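Single-stranded DNA-binding protein (Enterobacter phage Enc34, PDB 5ODJ) probably binds single-stranded DNA through an OB fold and probably serves phage DNA replication. Local coordinates at residues Ile23-Val28 with Leu53-Asp58; Arg150-Glu155 with Asn163-Ser168. All coordinates share one frame; numbering follows the deposited sequence.

Contact 1 (Ile23-Val28 with Leu53-Asp58)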
loop_
_atom_site.group_PDB
_atom_site.type_symbol
_atom_site.label_atom_id
_atom_site.label_comp_id
_atom_site.label_asym_id
_atom_site.label_seq_id
_atom_site.Cartn_x
_atom_site.Cartn_y
_atom_site.Cartn_z
ATOM N N ILE A 23 8.359 -6.087 1.295
ATOM C CA ILE A 23 8.839 -4.801 1.809
ATOM C C ILE A 23 7.935 -4.421 2.978
ATOM O O ILE A 23 6.710 -4.360 2.806
ATOM C CB ILE A 23 8.785 -3.715 0.720
ATOM C CG1 ILE A 23 9.496 -4.168 -0.554
ATOM C CG2 ILE A 23 9.360 -2.427 1.249
ATOM C CD1 ILE A 23 9.286 -3.221 -1.712
ATOM N N LYS A 24 8.516 -4.182 4.157
ATOM C CA LYS A 24 7.789 -3.523 5.245
ATOM C C LYS A 24 7.993 -1.997 5.075
ATOM O O LYS A 24 9.135 -1.520 4.998
ATOM C CB LYS A 24 8.247 -3.991 6.602
ATOM C CG LYS A 24 7.587 -3.271 7.757
ATOM C CD LYS A 24 7.858 -3.913 9.105
ATOM C CE LYS A 24 9.316 -4.031 9.485
ATOM N NZ LYS A 24 9.442 -4.472 10.912
ATOM N N VAL A 25 6.866 -1.266 5.057
ATOM C CA VAL A 25 6.826 0.154 5.054
ATOM C C VAL A 25 6.291 0.600 6.393
ATOM O O VAL A 25 5.144 0.291 6.739
ATOM C CB VAL A 25 5.963 0.666 3.920
ATOM C CG1 VAL A 25 5.907 2.159 3.984
ATOM C CG2 VAL A 25 6.502 0.167 2.588
ATOM N N SER A 26 7.088 1.334 7.157
ATOM C CA SER A 26 6.696 1.711 8.529
ATOM C C SER A 26 6.238 3.162 8.645
ATOM O O SER A 26 6.774 4.047 7.986
ATOM C CB SER A 26 7.846 1.460 9.477
ATOM O OG SER A 26 8.177 0.073 9.531
ATOM N N ASN A 27 5.296 3.388 9.557
ATOM C CA ASN A 27 4.935 4.721 10.014
ATOM C C ASN A 27 4.474 5.625 8.878
ATOM O O ASN A 27 5.029 6.693 8.627
ATOM C CB ASN A 27 6.102 5.316 10.801
ATOM C CG ASN A 27 6.495 4.445 11.958
ATOM O OD1 ASN A 27 5.642 4.019 12.712
ATOM N ND2 ASN A 27 7.766 4.162 12.091
ATOM N N VAL A 28 3.392 5.197 8.246
ATOM C CA VAL A 28 2.773 5.879 7.121
ATOM C C VAL A 28 1.319 6.141 7.459
ATOM O O VAL A 28 0.734 5.440 8.289
ATOM C CB VAL A 28 2.944 5.076 5.840
ATOM C CG1 VAL A 28 4.433 5.009 5.462
ATOM C CG2 VAL A 28 2.382 3.675 5.965
ATOM N N LEU A 53 -1.473 4.084 1.313
ATOM C CA LEU A 53 -0.455 4.491 2.305
ATOM C C LEU A 53 0.161 5.813 1.871
ATOM O O LEU A 53 0.552 5.945 0.706
ATOM C CB LEU A 53 0.617 3.421 2.451
ATOM C CG LEU A 53 0.117 2.007 2.750
ATOM C CD1 LEU A 53 1.277 1.012 2.743
ATOM C CD2 LEU A 53 -0.614 1.960 4.078
ATOM N N LEU A 54 0.190 6.779 2.791
ATOM C CA LEU A 54 0.757 8.119 2.513
ATOM C C LEU A 54 2.085 8.204 3.237
ATOM O O LEU A 54 2.120 8.206 4.471
ATOM C CB LEU A 54 -0.185 9.217 2.983
ATOM C CG LEU A 54 -1.613 9.105 2.422
ATOM C CD1 LEU A 54 -2.495 10.189 3.003
ATOM C CD2 LEU A 54 -1.691 9.128 0.904
HETATM N N MSE A 55 3.173 8.261 2.445
HETATM C CA MSE A 55 4.529 8.250 3.004
HETATM C C MSE A 55 5.071 9.656 2.928
HETATM O O MSE A 55 5.327 10.148 1.820
HETATM C CB MSE A 55 5.522 7.372 2.249
HETATM C CG MSE A 55 5.034 5.993 1.986
HETATM SE SE MSE A 55 6.570 4.739 1.717
HETATM C CE MSE A 55 7.638 5.783 0.618
ATOM N N PRO A 56 5.297 10.303 4.088
ATOM C CA PRO A 56 5.834 11.661 4.040
ATOM C C PRO A 56 7.228 11.702 3.404
ATOM O O PRO A 56 8.154 10.943 3.778
ATOM C CB PRO A 56 5.859 12.094 5.505
ATOM C CG PRO A 56 4.855 11.196 6.199
ATOM C CD PRO A 56 5.005 9.887 5.479
ATOM N N LYS A 57 7.373 12.609 2.449
ATOM C CA LYS A 57 8.608 12.667 1.685
ATOM C C LYS A 57 9.834 13.011 2.562
ATOM O O LYS A 57 10.923 12.496 2.315
ATOM C CB LYS A 57 8.451 13.643 0.526
ATOM C CG LYS A 57 7.516 13.144 -0.563
ATOM C CD LYS A 57 7.442 14.114 -1.704
ATOM C CE LYS A 57 6.627 13.627 -2.895
ATOM N NZ LYS A 57 6.632 14.647 -3.967
ATOM N N ASP A 58 9.636 13.805 3.610
ATOM C CA ASP A 58 10.742 14.203 4.500
ATOM C C ASP A 58 11.373 13.082 5.281
ATOM O O ASP A 58 12.562 13.145 5.589
ATOM C CB ASP A 58 10.312 15.243 5.528
ATOM C CG ASP A 58 9.994 16.557 4.922
ATOM O OD1 ASP A 58 10.346 16.773 3.740
ATOM O OD2 ASP A 58 9.388 17.383 5.645
#
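The carbonyl O of Leu54 is the polar atom that Val28 meets most closely, with Val28 CB 3.5 Å away and Val28 CG1 more distant at 4.1 Å. The contact lies in the OB fold, where the chain turns a corner between strands 23-26 and 28-34 and meets strand 49-56. No hydrogen bond joins the two segments, and the contact is mainly apolar. Val28 turns its side chain toward strand 49-56, and its methyls diverge from CB, CG1 to Met55 and CG2 to Leu53. With chi1 -66°, CG1 is anti to the carbonyl carbon and CG2 falls between that carbon and the backbone N. CG1 of Val28 lies 3.7 Å from CG of Met55, and these side chains run side by side, pointing the same way. CG2 of Val28 reaches CD2 of Leu53 at 3.9 Å. Asn27 and Val28 face Val145 together and form a G1 beta bulge, with Asn27 in the left-handed region (phi 58°, psi 61°). The carbonyl O of Asn27 is 4.5 Å from CD of Pro56. Its side-chain amide points away, OD1 accepting a hydrogen bond from NE of Arg172 and ND2 donating one to OD1 of Asn14. Met55 is a selenomethionine; helix 61-76 covers it through Lys64 and Ile67, and its side chain lies about 7 Å from a bound magnesium ion. The contact is thus part of the buried packing where the bent strand region, strand 49-56 and the helix meet. Val25 crosses Met55 at about a right angle, and its CG1 touches SE of Met55 at 3.5 Å.

Contact 2 (Arg150-Glu155 with Asn163-Ser168)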
loop_
_atom_site.group_PDB
_atom_site.type_symbol
_atom_site.label_atom_id
_atom_site.label_comp_id
_atom_site.label_asym_id
_atom_site.label_seq_id
_atom_site.Cartn_x
_atom_site.Cartn_y
_atom_site.Cartn_z
ATOM N N ARG A 150 4.266 -6.553 -1.340
ATOM C CA ARG A 150 5.216 -7.187 -2.264
ATOM C C ARG A 150 4.866 -6.812 -3.686
ATOM O O ARG A 150 3.727 -7.020 -4.123
ATOM C CB ARG A 150 5.227 -8.718 -2.120
ATOM C CG ARG A 150 6.402 -9.403 -2.842
ATOM C CD ARG A 150 6.173 -10.924 -2.734
ATOM N NE ARG A 150 7.281 -11.786 -3.035
ATOM C CZ ARG A 150 7.224 -13.117 -2.895
ATOM N NH1 ARG A 150 6.097 -13.714 -2.486
ATOM N NH2 ARG A 150 8.284 -13.869 -3.186
ATOM N N PRO A 151 5.845 -6.261 -4.434
ATOM C CA PRO A 151 5.571 -5.917 -5.821
ATOM C C PRO A 151 5.355 -7.130 -6.718
ATOM O O PRO A 151 5.944 -8.195 -6.478
ATOM C CB PRO A 151 6.865 -5.207 -6.264
ATOM C CG PRO A 151 7.498 -4.756 -5.001
ATOM C CD PRO A 151 7.218 -5.879 -4.050
ATOM N N TRP A 152 4.544 -6.944 -7.753
ATOM C CA TRP A 152 4.397 -7.924 -8.822
ATOM C C TRP A 152 4.059 -7.223 -10.137
ATOM O O TRP A 152 3.543 -6.107 -10.147
ATOM C CB TRP A 152 3.354 -8.985 -8.472
ATOM C CG TRP A 152 1.949 -8.517 -8.222
ATOM C CD1 TRP A 152 1.468 -7.965 -7.094
ATOM C CD2 TRP A 152 0.858 -8.603 -9.135
ATOM N NE1 TRP A 152 0.119 -7.728 -7.226
ATOM C CE2 TRP A 152 -0.285 -8.117 -8.467
ATOM C CE3 TRP A 152 0.729 -9.069 -10.455
ATOM C CZ2 TRP A 152 -1.539 -8.023 -9.086
ATOM C CZ3 TRP A 152 -0.526 -9.021 -11.061
ATOM C CH2 TRP A 152 -1.644 -8.484 -10.376
ATOM N N SER A 153 4.391 -7.886 -11.242
ATOM C CA SER A 153 4.150 -7.357 -12.579
ATOM C C SER A 153 2.914 -7.984 -13.232
ATOM O O SER A 153 2.717 -9.220 -13.241
ATOM C CB SER A 153 5.386 -7.547 -13.480
ATOM O OG SER A 153 5.810 -8.897 -13.539
ATOM N N GLN A 154 2.136 -7.107 -13.840
ATOM C CA GLN A 154 0.920 -7.465 -14.559
ATOM C C GLN A 154 1.117 -7.149 -16.036
ATOM O O GLN A 154 1.522 -6.036 -16.375
ATOM C CB GLN A 154 -0.226 -6.636 -14.022
ATOM C CG GLN A 154 -1.547 -6.884 -14.703
ATOM C CD GLN A 154 -2.622 -5.894 -14.275
ATOM O OE1 GLN A 154 -2.647 -5.431 -13.143
ATOM N NE2 GLN A 154 -3.526 -5.595 -15.180
ATOM N N GLU A 155 0.795 -8.109 -16.888
ATOM C CA GLU A 155 0.737 -7.887 -18.326
ATOM C C GLU A 155 -0.450 -8.697 -18.833
ATOM O O GLU A 155 -0.340 -9.903 -19.050
ATOM C CB GLU A 155 2.049 -8.339 -18.981
ATOM C CG GLU A 155 2.097 -8.112 -20.478
ATOM C CD GLU A 155 3.253 -8.806 -21.191
ATOM O OE1 GLU A 155 3.887 -9.740 -20.641
ATOM O OE2 GLU A 155 3.491 -8.414 -22.361
ATOM N N ASN A 163 2.218 -3.687 -9.622
ATOM C CA ASN A 163 1.260 -3.634 -8.505
ATOM C C ASN A 163 1.933 -4.036 -7.195
ATOM O O ASN A 163 3.054 -4.566 -7.197
ATOM C CB ASN A 163 0.116 -4.626 -8.782
ATOM C CG ASN A 163 -0.668 -4.276 -10.028
ATOM O OD1 ASN A 163 -0.962 -3.086 -10.285
ATOM N ND2 ASN A 163 -1.010 -5.293 -10.817
ATOM N N ALA A 164 1.245 -3.815 -6.082
ATOM C CA ALA A 164 1.727 -4.289 -4.786
ATOM C C ALA A 164 0.652 -5.124 -4.120
ATOM O O ALA A 164 -0.480 -4.664 -3.917
ATOM C CB ALA A 164 2.115 -3.111 -3.898
ATOM N N ASN A 165 1.013 -6.358 -3.796
ATOM C CA ASN A 165 0.166 -7.158 -2.926
ATOM C C ASN A 165 0.243 -6.614 -1.512
ATOM O O ASN A 165 1.281 -6.178 -1.049
ATOM C CB ASN A 165 0.606 -8.619 -2.919
ATOM C CG ASN A 165 0.134 -9.369 -4.131
ATOM O OD1 ASN A 165 -0.923 -9.081 -4.696
ATOM N ND2 ASN A 165 0.932 -10.329 -4.561
ATOM N N LEU A 166 -0.901 -6.668 -0.819
ATOM C CA LEU A 166 -1.044 -6.236 0.535
ATOM C C LEU A 166 -1.112 -7.449 1.446
ATOM O O LEU A 166 -2.114 -8.219 1.395
ATOM C CB LEU A 166 -2.330 -5.415 0.682
ATOM C CG LEU A 166 -2.665 -4.908 2.069
ATOM C CD1 LEU A 166 -1.551 -4.046 2.635
ATOM C CD2 LEU A 166 -3.997 -4.157 2.026
ATOM N N LEU A 167 -0.110 -7.620 2.309
ATOM C CA LEU A 167 -0.056 -8.827 3.157
ATOM C C LEU A 167 -0.506 -8.589 4.572
ATOM O O LEU A 167 -1.133 -9.479 5.155
ATOM C CB LEU A 167 1.350 -9.463 3.152
ATOM C CG LEU A 167 1.825 -10.095 1.830
ATOM C CD1 LEU A 167 0.766 -10.927 1.112
ATOM C CD2 LEU A 167 2.396 -9.049 0.897
ATOM N N SER A 168 -0.176 -7.433 5.148
ATOM C CA SER A 168 -0.563 -7.125 6.495
ATOM C C SER A 168 -0.494 -5.627 6.799
ATOM O O SER A 168 0.168 -4.881 6.066
ATOM C CB SER A 168 0.287 -7.872 7.472
ATOM O OG SER A 168 1.607 -7.427 7.393
#
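Strands 150-155 and 163-168 run antiparallel, at 137° between their N-to-C directions, and their axes approach to 4.4 Å. They are the two arms of a beta hairpin in the OB fold. Arg150 and Asn165 form one hydrogen-bonded pair, and Trp152 and Asn163 form the next. Each pair has two backbone bonds; the shorter in the first is Asn165 N to Arg150 O, 2.8 Å. Pro151 and Ala164 make the non-hydrogen-bonded pair between them. There, CA of Pro151 gives a CA-H...O contact to O of Asn163 at 3.2 Å. Toward the C-terminal end of segment 163-168, Leu167 and Ser168 both face Val148, a classic beta bulge. CD2 of Leu167 still reaches N of Arg150 at 3.8 Å.

Trp152, Asn163 and Asn165 project from the same face of the sheet, together with Arg150. CG of Trp152 stands between the backbone N and the carbonyl carbon (chi1 61°). This turns the indole across the hairpin toward the partner strand. Asn163 lies over one face of it. Its CB makes a CH-pi contact 3.7 Å from the centroid of the five-membered ring, and its ND2 sits above the six-membered part, 3.3 Å from CZ2 of Trp152. The amide is tilted 63° from the ring plane, so it is not stacked flat. Asn165 comes obliquely to the pyrrole end, with OD1 3.1 Å from NE1 of Trp152. The Gln154 side chain is extended and brings OE1 into the amide plane of Asn163, which helps set the turn of that amide. Asn163 ND2 donates a nearly straight 2.8 Å hydrogen bond to a lone pair of Gln154 OE1.

In the fold
From the N terminus, the chain first forms strands 8-12 and 15-18, then enters contact 1 at strand 23-26. Contact 1 closes a loop of 24 residues, which includes the rest of strand 28-34 and the start of strand 49-56. Helix 61-76 and strands 92-94, 108-115 and 120-122 follow. Contact 2 opens only after them and closes the short hairpin between strands 144-156 and 159-173. The two contacts are therefore in series, with neither enclosing the other. Strand 144-156 ties them together, because it pairs with strand 23-26 as well as with 159-173. Their centres are 16 Å apart, yet they touch where Ile23 CD1 packs on Pro151 CG at 4.0 Å.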